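Side-chain contacts in manganese-dependent ADP-ribose/CDP-alcohol diphosphatase (Danio rerio, PDB 2NXF), which probably hydrolyses ADP-ribose and CDP-alcohols such as CDP-choline at a dinuclear metal centre: residues 52-57 / 142-147; 102-107 / 128-133; 150-155 / 161-166; 257-262 / 304-309. All coordinates share one frame; numbering follows the deposited sequence. Where two conformers were deposited one is given.

Contact 1: residues 52-57 / 142-147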
loop_
_atom_site.group_PDB
_atom_site.type_symbol
_atom_site.label_atom_id
_atom_site.label_comp_id
_atom_site.label_asym_id
_atom_site.label_seq_id
_atom_site.Cartn_x
_atom_site.Cartn_y
_atom_site.Cartn_z
ATOM N N VAL A 52 -4.473 -20.025 2.135
ATOM C CA VAL A 52 -4.352 -18.711 2.856
ATOM C C VAL A 52 -5.734 -18.255 3.355
ATOM O O VAL A 52 -6.748 -18.564 2.725
ATOM C CB VAL A 52 -3.689 -17.551 2.042
ATOM C CG1 VAL A 52 -2.316 -17.974 1.493
ATOM C CG2 VAL A 52 -4.610 -17.063 0.916
ATOM N N GLN A 53 -5.764 -17.517 4.461
ATOM C CA GLN A 53 -7.032 -17.107 5.055
ATOM C C GLN A 53 -7.546 -15.776 4.512
ATOM O O GLN A 53 -8.734 -15.471 4.642
ATOM C CB GLN A 53 -6.923 -17.093 6.576
ATOM C CG GLN A 53 -6.877 -18.497 7.168
ATOM C CD GLN A 53 -6.236 -18.542 8.532
ATOM O OE1 GLN A 53 -5.012 -18.572 8.653
ATOM N NE2 GLN A 53 -7.062 -18.574 9.574
ATOM N N CYS A 54 -6.645 -14.999 3.909
ATOM C CA CYS A 54 -7.000 -13.777 3.170
ATOM C C CYS A 54 -5.800 -13.319 2.350
ATOM O O CYS A 54 -4.736 -13.929 2.406
ATOM C CB CYS A 54 -7.490 -12.652 4.098
ATOM S SG CYS A 54 -6.210 -11.827 5.077
ATOM N N VAL A 55 -6.005 -12.276 1.556
ATOM C CA VAL A 55 -4.936 -11.661 0.795
ATOM C C VAL A 55 -5.021 -10.167 1.094
ATOM O O VAL A 55 -6.119 -9.632 1.234
ATOM C CB VAL A 55 -5.100 -11.920 -0.732
ATOM C CG1 VAL A 55 -4.060 -11.149 -1.549
ATOM C CG2 VAL A 55 -5.030 -13.458 -1.036
ATOM N N VAL A 56 -3.874 -9.512 1.216
ATOM C CA VAL A 56 -3.819 -8.046 1.249
ATOM C C VAL A 56 -3.018 -7.577 0.045
ATOM O O VAL A 56 -1.876 -8.013 -0.163
ATOM C CB VAL A 56 -3.173 -7.505 2.543
ATOM C CG1 VAL A 56 -3.279 -5.975 2.574
ATOM C CG2 VAL A 56 -3.836 -8.105 3.795
ATOM N N GLN A 57 -3.621 -6.723 -0.774
ATOM C CA GLN A 57 -2.859 -6.173 -1.908
ATOM C C GLN A 57 -2.700 -4.678 -1.683
ATOM O O GLN A 57 -3.655 -3.988 -1.298
ATOM C CB GLN A 57 -3.445 -6.541 -3.274
ATOM C CG GLN A 57 -4.809 -5.951 -3.598
ATOM C CD GLN A 57 -4.743 -4.543 -4.216
ATOM O OE1 GLN A 57 -3.674 -4.011 -4.541
ATOM N NE2 GLN A 57 -5.917 -3.949 -4.397
ATOM N N PHE A 142 -4.151 -10.583 17.160
ATOM C CA PHE A 142 -3.633 -9.858 15.983
ATOM C C PHE A 142 -4.625 -8.860 15.459
ATOM O O PHE A 142 -5.850 -9.069 15.554
ATOM C CB PHE A 142 -3.234 -10.826 14.861
ATOM C CG PHE A 142 -2.069 -11.684 15.224
ATOM C CD1 PHE A 142 -0.777 -11.198 15.077
ATOM C CD2 PHE A 142 -2.256 -12.963 15.757
ATOM C CE1 PHE A 142 0.319 -11.972 15.453
ATOM C CE2 PHE A 142 -1.159 -13.756 16.123
ATOM C CZ PHE A 142 0.122 -13.254 15.970
ATOM N N ARG A 143 -4.101 -7.763 14.918
ATOM C CA ARG A 143 -4.968 -6.720 14.381
ATOM C C ARG A 143 -4.352 -6.203 13.095
ATOM O O ARG A 143 -3.139 -6.032 13.037
ATOM C CB ARG A 143 -5.170 -5.590 15.390
ATOM C CG ARG A 143 -6.277 -4.610 14.902
ATOM C CD ARG A 143 -6.890 -3.851 16.027
ATOM N NE ARG A 143 -7.446 -4.761 17.017
ATOM C CZ ARG A 143 -8.702 -5.203 17.017
ATOM N NH1 ARG A 143 -9.569 -4.802 16.084
ATOM N NH2 ARG A 143 -9.090 -6.033 17.957
ATOM N N PHE A 144 -5.185 -6.021 12.065
ATOM C CA PHE A 144 -4.764 -5.413 10.790
ATOM C C PHE A 144 -5.334 -4.016 10.713
ATOM O O PHE A 144 -6.503 -3.794 11.062
ATOM C CB PHE A 144 -5.334 -6.193 9.588
ATOM C CG PHE A 144 -4.580 -7.456 9.232
ATOM C CD1 PHE A 144 -3.716 -8.067 10.126
ATOM C CD2 PHE A 144 -4.778 -8.053 7.984
ATOM C CE1 PHE A 144 -3.030 -9.263 9.756
ATOM C CE2 PHE A 144 -4.101 -9.227 7.623
ATOM C CZ PHE A 144 -3.232 -9.818 8.499
ATOM N N VAL A 145 -4.531 -3.081 10.208
ATOM C CA VAL A 145 -4.977 -1.706 10.019
ATOM C C VAL A 145 -4.603 -1.336 8.588
ATOM O O VAL A 145 -3.437 -1.489 8.195
ATOM C CB VAL A 145 -4.271 -0.731 11.001
ATOM C CG1 VAL A 145 -4.735 0.719 10.761
ATOM C CG2 VAL A 145 -4.525 -1.138 12.475
ATOM N N LEU A 146 -5.573 -0.877 7.802
ATOM C CA LEU A 146 -5.300 -0.407 6.447
ATOM C C LEU A 146 -5.462 1.096 6.470
ATOM O O LEU A 146 -6.510 1.592 6.928
ATOM C CB LEU A 146 -6.302 -0.989 5.431
ATOM C CG LEU A 146 -5.897 -2.296 4.730
ATOM C CD1 LEU A 146 -6.010 -3.439 5.725
ATOM C CD2 LEU A 146 -6.781 -2.545 3.485
ATOM N N LEU A 147 -4.432 1.797 5.990
ATOM C CA LEU A 147 -4.416 3.259 5.993
ATOM C C LEU A 147 -4.633 3.828 4.604
ATOM O O LEU A 147 -4.421 3.125 3.588
ATOM C CB LEU A 147 -3.069 3.766 6.526
ATOM C CG LEU A 147 -2.657 3.346 7.946
ATOM C CD1 LEU A 147 -1.314 3.985 8.297
ATOM C CD2 LEU A 147 -3.756 3.724 8.945
#
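F144 reaches across from strand 142-146 and overlaps V56 and C54 of strand 54-57 with one corner of its ring. CE2 is the touching atom for both. It lies 4.0 Å from CG2 of V56 and 4.2 Å from SG of C54. Both partners approach the ring obliquely. The sulfur stands 5.5 Å from the centroid of the F144 ring and 68° off its normal, a Cys sulfur-aromatic contact. With chi1 of V56 at -174°, CG2 lies anti to the carbonyl carbon, beside the backbone N, and is the branch that reaches the ring. L146 also points at strand 54-57, but CD1 of L146 stays 4.9 Å from CG1 of V56. The contact is apolar and fully buried. The two backbones are well apart, with CA of V56 9.4 Å from CA of L146. F8 meets the F144 ring edge-to-face, and F226 and F136 also pack against it, giving an aromatic cluster. C54 and V56 are held in their own sheet by backbone hydrogen bonds to G9. Strand 54-57 runs on toward D60, which bridges the two zinc ions of the dinuclear site, and the V56 side chain is about 10 Å from that of H228. Two sheets packed face to face through such a core are typical of the calcineurin-like phosphoesterase fold, a beta sandwich with the metal site at one end of its strands.

Contact 2: residues 102-107 / 128-133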
loop_
_atom_site.group_PDB
_atom_site.type_symbol
_atom_site.label_atom_id
_atom_site.label_comp_id
_atom_site.label_asym_id
_atom_site.label_seq_id
_atom_site.Cartn_x
_atom_site.Cartn_y
_atom_site.Cartn_z
ATOM N N PHE A 102 -10.119 6.382 -10.854
ATOM C CA PHE A 102 -11.447 6.495 -10.233
ATOM C C PHE A 102 -11.505 7.592 -9.188
ATOM O O PHE A 102 -10.520 7.850 -8.474
ATOM C CB PHE A 102 -11.834 5.171 -9.540
ATOM C CG PHE A 102 -11.732 3.954 -10.426
ATOM C CD1 PHE A 102 -12.585 3.793 -11.514
ATOM C CD2 PHE A 102 -10.797 2.957 -10.142
ATOM C CE1 PHE A 102 -12.488 2.650 -12.350
ATOM C CE2 PHE A 102 -10.685 1.812 -10.961
ATOM C CZ PHE A 102 -11.544 1.657 -12.051
ATOM N N SER A 103 -12.682 8.198 -9.060
ATOM C CA SER A 103 -12.971 9.118 -7.953
ATOM C C SER A 103 -13.185 8.313 -6.672
ATOM O O SER A 103 -13.354 7.088 -6.732
ATOM C CB SER A 103 -14.235 9.912 -8.272
ATOM O OG SER A 103 -15.367 9.045 -8.264
ATOM N N ARG A 104 -13.183 8.978 -5.511
ATOM C CA ARG A 104 -13.487 8.271 -4.247
ATOM C C ARG A 104 -14.888 7.659 -4.218
ATOM O O ARG A 104 -15.030 6.511 -3.804
ATOM C CB ARG A 104 -13.272 9.152 -3.005
ATOM C CG ARG A 104 -11.901 9.050 -2.434
ATOM C CD ARG A 104 -11.632 10.116 -1.392
ATOM N NE ARG A 104 -10.197 10.154 -1.132
ATOM C CZ ARG A 104 -9.558 9.361 -0.275
ATOM N NH1 ARG A 104 -8.248 9.494 -0.110
ATOM N NH2 ARG A 104 -10.216 8.455 0.444
ATOM N N PRO A 105 -15.928 8.417 -4.637
ATOM C CA PRO A 105 -17.252 7.783 -4.674
ATOM C C PRO A 105 -17.287 6.534 -5.562
ATOM O O PRO A 105 -17.924 5.537 -5.188
ATOM C CB PRO A 105 -18.145 8.882 -5.258
ATOM C CG PRO A 105 -17.482 10.144 -4.860
ATOM C CD PRO A 105 -16.014 9.840 -5.026
ATOM N N SER A 106 -16.607 6.585 -6.712
ATOM C CA SER A 106 -16.465 5.406 -7.570
ATOM C C SER A 106 -15.751 4.264 -6.869
ATOM O O SER A 106 -16.186 3.112 -6.919
ATOM C CB SER A 106 -15.752 5.752 -8.878
ATOM O OG SER A 106 -16.616 6.585 -9.660
ATOM N N LEU A 107 -14.640 4.575 -6.219
ATOM C CA LEU A 107 -13.905 3.553 -5.493
ATOM C C LEU A 107 -14.759 2.962 -4.360
ATOM O O LEU A 107 -14.777 1.741 -4.166
ATOM C CB LEU A 107 -12.591 4.125 -4.959
ATOM C CG LEU A 107 -11.532 4.316 -6.046
ATOM C CD1 LEU A 107 -10.480 5.294 -5.557
ATOM C CD2 LEU A 107 -10.913 2.958 -6.412
ATOM N N GLY A 128 -17.176 6.824 7.109
ATOM C CA GLY A 128 -18.182 7.861 7.406
ATOM C C GLY A 128 -17.569 9.255 7.453
ATOM O O GLY A 128 -18.281 10.266 7.339
ATOM N N ASP A 129 -16.250 9.289 7.618
ATOM C CA ASP A 129 -15.451 10.508 7.660
ATOM C C ASP A 129 -14.752 10.783 6.325
ATOM O O ASP A 129 -13.875 11.653 6.251
ATOM C CB ASP A 129 -14.405 10.374 8.773
ATOM C CG ASP A 129 -15.041 10.028 10.121
ATOM O OD1 ASP A 129 -15.825 10.859 10.614
ATOM O OD2 ASP A 129 -14.781 8.925 10.657
ATOM N N ASP A 130 -15.145 10.043 5.283
ATOM C CA ASP A 130 -14.535 10.154 3.936
ATOM C C ASP A 130 -13.021 9.866 3.926
ATOM O O ASP A 130 -12.259 10.522 3.217
ATOM C CB ASP A 130 -14.877 11.517 3.293
ATOM C CG ASP A 130 -14.726 11.526 1.767
ATOM O OD1 ASP A 130 -14.680 10.446 1.123
ATOM O OD2 ASP A 130 -14.674 12.640 1.210
ATOM N N ILE A 131 -12.601 8.872 4.715
ATOM C CA ILE A 131 -11.205 8.399 4.720
ATOM C C ILE A 131 -11.290 6.883 4.572
ATOM O O ILE A 131 -12.047 6.234 5.290
ATOM C CB ILE A 131 -10.476 8.776 6.054
ATOM C CG1 ILE A 131 -10.497 10.305 6.245
ATOM C CG2 ILE A 131 -9.027 8.256 6.083
ATOM C CD1 ILE A 131 -10.161 10.741 7.710
ATOM N N TYR A 132 -10.529 6.329 3.625
ATOM C CA TYR A 132 -10.606 4.896 3.363
ATOM C C TYR A 132 -9.555 4.189 4.221
ATOM O O TYR A 132 -8.453 3.862 3.770
ATOM C CB TYR A 132 -10.412 4.591 1.865
ATOM C CG TYR A 132 -10.481 3.108 1.602
ATOM C CD1 TYR A 132 -11.674 2.404 1.776
ATOM C CD2 TYR A 132 -9.337 2.407 1.172
ATOM C CE1 TYR A 132 -11.731 1.006 1.575
ATOM C CE2 TYR A 132 -9.387 1.030 0.945
ATOM C CZ TYR A 132 -10.567 0.342 1.142
ATOM O OH TYR A 132 -10.621 -1.015 0.933
ATOM N N ALA A 133 -9.914 3.988 5.484
ATOM C CA ALA A 133 -9.050 3.341 6.449
ATOM C C ALA A 133 -9.932 2.523 7.350
ATOM O O ALA A 133 -11.058 2.941 7.711
ATOM C CB ALA A 133 -8.305 4.387 7.276
HETATM O O HOH W 1 -13.200 7.833 1.101
#
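The start of helix 104-108 meets the inverse gamma turn centred on Y132, in a loop close to the metal site, and R104 makes the contact. S103 stands at the N-cap position of this helix, and its OG is hydrogen-bonded to OG of S106 at 3.1 Å. R104 runs extended from CG to NE toward the loop. Its guanidinium ends beside the backbone, with NH2 3.8 Å from N of Y132, which lies at the edge of the group and near its plane. NH2 is also 4.1 Å from CB of Y132. The D130 side chain crosses that of R104 at a slant: CD of R104 and OD1 of D130 are 4.0 Å apart. The carboxylate and guanidinium planes are 85° apart, and NH2 of R104 remains 4.9 Å from OD1 of D130. Water 1 fills this gap. It accepts from NH2 of R104 at 3.1 Å, in the guanidinium plane, and donates to OD1 of D130 at 3.0 Å. D130 has two conformers; the water bridge is described for one, so its permanence is doubtful.

The stronger partners of R104 lie nearby. D148 OD2 forms a salt bridge with NH2 and also takes the N-H of Y132, and G156 O accepts from NE. The Y132 hydroxyl is hydrogen-bonded to H92 O and S114 OG, and its ring stacks on W94. The D148 carboxylate thus ties the arginine to the turn, while D130, whose OD2 is salt-bridged to R157, probably adds only a weaker, water-screened attraction to R104.

Contact 3: residues 150-155 / 161-166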
loop_
_atom_site.group_PDB
_atom_site.type_symbol
_atom_site.label_atom_id
_atom_site.label_comp_id
_atom_site.label_asym_id
_atom_site.label_seq_id
_atom_site.Cartn_x
_atom_site.Cartn_y
_atom_site.Cartn_z
ATOM N N TYR A 150 -3.523 8.700 0.746
ATOM C CA TYR A 150 -3.962 9.827 -0.106
ATOM C C TYR A 150 -5.115 10.622 0.510
ATOM O O TYR A 150 -5.804 11.374 -0.166
ATOM C CB TYR A 150 -4.278 9.356 -1.543
ATOM C CG TYR A 150 -3.014 8.847 -2.186
ATOM C CD1 TYR A 150 -2.189 9.701 -2.934
ATOM C CD2 TYR A 150 -2.573 7.530 -1.951
ATOM C CE1 TYR A 150 -0.998 9.247 -3.482
ATOM C CE2 TYR A 150 -1.383 7.068 -2.490
ATOM C CZ TYR A 150 -0.590 7.934 -3.239
ATOM O OH TYR A 150 0.601 7.506 -3.795
ATOM N N ASP A 151 -5.282 10.450 1.817
ATOM C CA ASP A 151 -6.227 11.226 2.611
ATOM C C ASP A 151 -5.932 12.720 2.391
ATOM O O ASP A 151 -6.819 13.506 2.033
ATOM C CB ASP A 151 -6.017 10.780 4.066
ATOM C CG ASP A 151 -6.870 11.515 5.065
ATOM O OD1 ASP A 151 -7.736 12.342 4.710
ATOM O OD2 ASP A 151 -6.632 11.222 6.259
ATOM N N LEU A 152 -4.676 13.102 2.600
ATOM C CA LEU A 152 -4.223 14.402 2.120
ATOM C C LEU A 152 -3.551 14.162 0.780
ATOM O O LEU A 152 -2.529 13.498 0.720
ATOM C CB LEU A 152 -3.245 15.033 3.120
ATOM C CG LEU A 152 -3.791 15.283 4.529
ATOM C CD1 LEU A 152 -2.706 15.977 5.334
ATOM C CD2 LEU A 152 -5.067 16.120 4.503
ATOM N N SER A 153 -4.147 14.662 -0.295
ATOM C CA SER A 153 -3.555 14.546 -1.626
ATOM C C SER A 153 -4.272 15.503 -2.548
ATOM O O SER A 153 -5.361 15.999 -2.225
ATOM C CB SER A 153 -3.699 13.118 -2.167
ATOM O OG SER A 153 -5.065 12.785 -2.434
ATOM N N VAL A 154 -3.655 15.789 -3.690
ATOM C CA VAL A 154 -4.372 16.542 -4.706
ATOM C C VAL A 154 -5.034 15.604 -5.718
ATOM O O VAL A 154 -5.973 15.996 -6.399
ATOM C CB VAL A 154 -3.491 17.602 -5.403
ATOM C CG1 VAL A 154 -3.092 18.691 -4.418
ATOM C CG2 VAL A 154 -2.264 16.959 -6.043
ATOM N N ILE A 155 -4.546 14.363 -5.793
ATOM C CA ILE A 155 -5.052 13.421 -6.794
ATOM C C ILE A 155 -6.261 12.616 -6.292
ATOM O O ILE A 155 -7.035 12.077 -7.111
ATOM C CB ILE A 155 -3.956 12.460 -7.312
ATOM C CG1 ILE A 155 -3.417 11.570 -6.169
ATOM C CG2 ILE A 155 -2.859 13.223 -8.052
ATOM C CD1 ILE A 155 -2.577 10.428 -6.675
ATOM N N SER A 161 -12.543 21.361 -2.389
ATOM C CA SER A 161 -12.802 20.798 -1.056
ATOM C C SER A 161 -11.725 21.285 -0.095
ATOM O O SER A 161 -10.595 21.581 -0.502
ATOM C CB SER A 161 -12.860 19.264 -1.062
ATOM O OG SER A 161 -11.588 18.674 -1.293
ATOM N N GLU A 162 -12.089 21.367 1.179
ATOM C CA GLU A 162 -11.185 21.793 2.236
ATOM C C GLU A 162 -9.905 20.959 2.213
ATOM O O GLU A 162 -8.795 21.492 2.271
ATOM C CB GLU A 162 -11.900 21.652 3.580
ATOM C CG GLU A 162 -11.250 22.343 4.754
ATOM C CD GLU A 162 -12.189 22.405 5.963
ATOM O OE1 GLU A 162 -12.631 21.334 6.442
ATOM O OE2 GLU A 162 -12.491 23.524 6.423
ATOM N N LYS A 163 -10.059 19.645 2.103
ATOM C CA LYS A 163 -8.912 18.766 2.122
ATOM C C LYS A 163 -8.029 18.897 0.875
ATOM O O LYS A 163 -6.810 18.879 0.976
ATOM C CB LYS A 163 -9.339 17.319 2.383
ATOM C CG LYS A 163 -8.374 16.627 3.281
ATOM C CD LYS A 163 -8.912 15.303 3.857
ATOM C CE LYS A 163 -9.245 15.429 5.336
ATOM N NZ LYS A 163 -9.588 14.097 5.918
ATOM N N HIS A 164 -8.633 19.078 -0.296
ATOM C CA HIS A 164 -7.825 19.296 -1.508
ATOM C C HIS A 164 -7.027 20.598 -1.401
ATOM O O HIS A 164 -5.844 20.641 -1.755
ATOM C CB HIS A 164 -8.706 19.339 -2.756
ATOM C CG HIS A 164 -7.935 19.492 -4.029
ATOM N ND1 HIS A 164 -7.483 20.714 -4.478
ATOM C CD2 HIS A 164 -7.534 18.578 -4.947
ATOM C CE1 HIS A 164 -6.830 20.545 -5.615
ATOM N NE2 HIS A 164 -6.851 19.263 -5.925
ATOM N N THR A 165 -7.689 21.651 -0.927
ATOM C CA THR A 165 -7.046 22.967 -0.787
ATOM C C THR A 165 -5.885 22.870 0.214
ATOM O O THR A 165 -4.782 23.351 -0.054
ATOM C CB THR A 165 -8.064 24.039 -0.348
ATOM O OG1 THR A 165 -9.126 24.105 -1.309
ATOM C CG2 THR A 165 -7.407 25.413 -0.267
ATOM N N HIS A 166 -6.134 22.231 1.355
ATOM C CA HIS A 166 -5.090 22.014 2.354
ATOM C C HIS A 166 -3.892 21.280 1.754
ATOM O O HIS A 166 -2.745 21.694 1.917
ATOM C CB HIS A 166 -5.648 21.215 3.533
ATOM C CG HIS A 166 -4.667 21.022 4.647
ATOM N ND1 HIS A 166 -4.004 22.074 5.242
ATOM C CD2 HIS A 166 -4.247 19.902 5.283
ATOM C CE1 HIS A 166 -3.216 21.610 6.195
ATOM N NE2 HIS A 166 -3.348 20.297 6.244
HETATM O O HOH W 2 -5.940 18.798 -8.406
#
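The H164 ring carries CG1 of V154 over one face, 4.0 Å above the plane and offset toward the rim. Water 2 sits at its edge, in plane, 2.7 Å from NE2. The H166 ring receives a methyl at its edge: CD2 of L152 lies in the ring plane, 3.9 Å from CD2 of H166. The same methyl packs on K163, where CD2 of L152 is 3.6 Å from CG.

K163 bends at chi3 (-108°), which turns its end to D151. NZ of K163 donates to OD1 of D151 at 2.8 Å in a salt bridge that uses the syn lone pair. R157 is a second cationic partner of OD1, while S202 and Q205 donate to OD2. The buried carboxylate is gripped on both oxygens, and it probably stays ionised.

S161 caps the helix: its OG accepts from N of H164 at 3.1 Å, with an N-H...O angle of 156°. The H166 side chain and a bound zinc ion have their nearest atoms about 2 Å apart, consistent with coordination, away from the dinuclear centre. This is a serine N-cap at the start of helix 162-174, whose first turn is pinned by a salt bridge and apolar contacts to the loop after strand 142-146.

Contact 4: residues 257-262 / 304-309; sequences SVLCFI and DRMVMK
OD1 of D304 takes the 2.9 Å hydrogen bond of NH1 of R305, using its syn lone pair. OD1 lies 4° out of the R305 guanidinium plane, and the N-H...O angle is 148°. The salt bridge lies at the start of strand 305-312, in one layer of the beta sandwich of the calcineurin-like phosphoesterase fold. Strand 258-263 belongs to the other layer. R305 points away from that layer and makes a cation-pi contact with Y302.

M306, a selenomethionine, points inward and carries the contact. Its chain is extended as far as SE, with CG anti to the backbone N, and it bends only at chi3. The straight part brings SE across the gap to two neighbouring residues, L259 and C260. Both point at strand 305-312, consistent with the non-extended backbone of L259 (psi -55°), which puts two successive side chains on one side. I262 points the same way, but its CD1 stays 4.7 Å from CE of M306.

The contact is buried and apolar, far from the metal sites. I319 of strand 317-320 touches L259, C260 and M306 alike, and L301 packs on L259 and M306. The backbones stay apart, with CA of L259 8.9 Å from CA of M306. Selenium spans that interval: SE of M306 is 4.2 Å from CD2 of L259 and 4.1 Å from SG of C260.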
loop_
_atom_site.group_PDB
_atom_site.type_symbol
_atom_site.label_atom_id
_atom_site.label_comp_id
_atom_site.label_asym_id
_atom_site.label_seq_id
_atom_site.Cartn_x
_atom_site.Cartn_y
_atom_site.Cartn_z
ATOM N N SER A 257 2.785 -2.371 20.457
ATOM C CA SER A 257 1.942 -3.313 19.713
ATOM C C SER A 257 2.257 -3.385 18.220
ATOM O O SER A 257 1.854 -4.330 17.552
ATOM C CB SER A 257 0.455 -2.989 19.891
ATOM O OG SER A 257 0.190 -1.672 19.469
ATOM N N VAL A 258 2.963 -2.389 17.684
ATOM C CA VAL A 258 3.274 -2.381 16.258
ATOM C C VAL A 258 4.251 -3.525 15.932
ATOM O O VAL A 258 5.346 -3.606 16.502
ATOM C CB VAL A 258 3.892 -1.046 15.833
ATOM C CG1 VAL A 258 4.269 -1.077 14.343
ATOM C CG2 VAL A 258 2.937 0.133 16.172
ATOM N N LEU A 259 3.830 -4.394 15.018
ATOM C CA LEU A 259 4.667 -5.499 14.581
ATOM C C LEU A 259 5.395 -5.071 13.321
ATOM O O LEU A 259 6.627 -5.111 13.259
ATOM C CB LEU A 259 3.834 -6.764 14.351
ATOM C CG LEU A 259 4.578 -7.978 13.774
ATOM C CD1 LEU A 259 5.733 -8.453 14.669
ATOM C CD2 LEU A 259 3.573 -9.095 13.489
ATOM N N CYS A 260 4.630 -4.629 12.324
ATOM C CA CYS A 260 5.249 -4.213 11.069
ATOM C C CYS A 260 4.382 -3.208 10.338
ATOM O O CYS A 260 3.169 -3.103 10.583
ATOM C CB CYS A 260 5.520 -5.426 10.188
ATOM S SG CYS A 260 4.046 -6.399 9.793
ATOM N N PHE A 261 5.030 -2.474 9.440
ATOM C CA PHE A 261 4.384 -1.506 8.596
ATOM C C PHE A 261 4.728 -1.924 7.175
ATOM O O PHE A 261 5.902 -1.987 6.813
ATOM C CB PHE A 261 4.939 -0.119 8.908
ATOM C CG PHE A 261 4.216 0.986 8.199
ATOM C CD1 PHE A 261 3.206 1.701 8.847
ATOM C CD2 PHE A 261 4.520 1.281 6.870
ATOM C CE1 PHE A 261 2.514 2.735 8.168
ATOM C CE2 PHE A 261 3.850 2.310 6.191
ATOM C CZ PHE A 261 2.838 3.028 6.839
ATOM N N ILE A 262 3.706 -2.268 6.402
ATOM C CA ILE A 262 3.918 -2.883 5.075
ATOM C C ILE A 262 3.360 -1.954 4.018
ATOM O O ILE A 262 2.214 -1.488 4.123
ATOM C CB ILE A 262 3.229 -4.287 5.002
ATOM C CG1 ILE A 262 3.881 -5.245 6.013
ATOM C CG2 ILE A 262 3.345 -4.887 3.606
ATOM C CD1 ILE A 262 3.098 -6.557 6.237
ATOM N N ASP A 304 5.082 -16.680 18.250
ATOM C CA ASP A 304 6.360 -16.087 18.648
ATOM C C ASP A 304 7.114 -15.315 17.561
ATOM O O ASP A 304 8.102 -14.635 17.858
ATOM C CB ASP A 304 7.272 -17.164 19.250
ATOM C CG ASP A 304 7.762 -18.175 18.222
ATOM O OD1 ASP A 304 7.060 -18.457 17.223
ATOM O OD2 ASP A 304 8.869 -18.705 18.430
ATOM N N ARG A 305 6.643 -15.410 16.316
ATOM C CA ARG A 305 7.323 -14.798 15.178
ATOM C C ARG A 305 6.388 -14.701 13.990
ATOM O O ARG A 305 5.374 -15.400 13.929
ATOM C CB ARG A 305 8.539 -15.629 14.774
ATOM C CG ARG A 305 8.182 -16.955 14.117
ATOM C CD ARG A 305 9.282 -17.972 14.281
ATOM N NE ARG A 305 9.031 -19.147 13.447
ATOM C CZ ARG A 305 8.233 -20.160 13.781
ATOM N NH1 ARG A 305 7.585 -20.166 14.942
ATOM N NH2 ARG A 305 8.093 -21.188 12.946
HETATM N N MSE A 306 6.743 -13.828 13.051
HETATM C CA MSE A 306 6.097 -13.792 11.753
HETATM C C MSE A 306 7.141 -14.188 10.724
HETATM O O MSE A 306 8.284 -13.717 10.778
HETATM C CB MSE A 306 5.573 -12.395 11.436
HETATM C CG MSE A 306 5.133 -12.247 10.011
HETATM SE SE MSE A 306 4.452 -10.472 9.621
HETATM C CE MSE A 306 5.395 -10.218 7.968
ATOM N N VAL A 307 6.755 -15.067 9.810
ATOM C CA VAL A 307 7.655 -15.483 8.725
ATOM C C VAL A 307 7.026 -15.090 7.401
ATOM O O VAL A 307 5.866 -15.396 7.151
ATOM C CB VAL A 307 7.906 -17.000 8.739
ATOM C CG1 VAL A 307 8.796 -17.383 7.558
ATOM C CG2 VAL A 307 8.521 -17.441 10.072
HETATM N N MSE A 308 7.767 -14.358 6.571
HETATM C CA MSE A 308 7.250 -13.980 5.271
HETATM C C MSE A 308 8.058 -14.755 4.247
HETATM O O MSE A 308 9.290 -14.657 4.237
HETATM C CB MSE A 308 7.403 -12.480 5.029
HETATM C CG MSE A 308 6.833 -12.039 3.665
HETATM SE SE MSE A 308 6.921 -10.124 3.343
HETATM C CE MSE A 308 8.807 -10.000 2.899
ATOM N N LYS A 309 7.363 -15.529 3.411
ATOM C CA LYS A 309 7.995 -16.319 2.356
ATOM C C LYS A 309 7.796 -15.599 1.031
ATOM O O LYS A 309 6.662 -15.490 0.530
ATOM C CB LYS A 309 7.375 -17.723 2.309
ATOM C CG LYS A 309 7.526 -18.553 3.599
ATOM C CD LYS A 309 8.975 -18.863 3.946
ATOM C CE LYS A 309 9.563 -19.874 2.981
ATOM N NZ LYS A 309 10.958 -20.248 3.325
#

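Overall arrangement
From the N terminus, contact 1 opens at 52-57. Contact 2 opens at 102-107 and closes at 128-133, before contact 1 closes at 142-147. It is thus nested in contact 1. Contact 3 follows directly and closes a short loop from 150-155 to 161-166. Contact 4 comes last, joining 257-262 to 304-309. None cross. Contacts 1 and 4 both tie the six-stranded sheet to the seven-stranded one. Their centres are 12 Å apart, and L147 touches F261. Contacts 2 and 3 join loops and helix starts near the metal site. They meet where R104 NH1 makes a weak hydrogen bond to Y150 O.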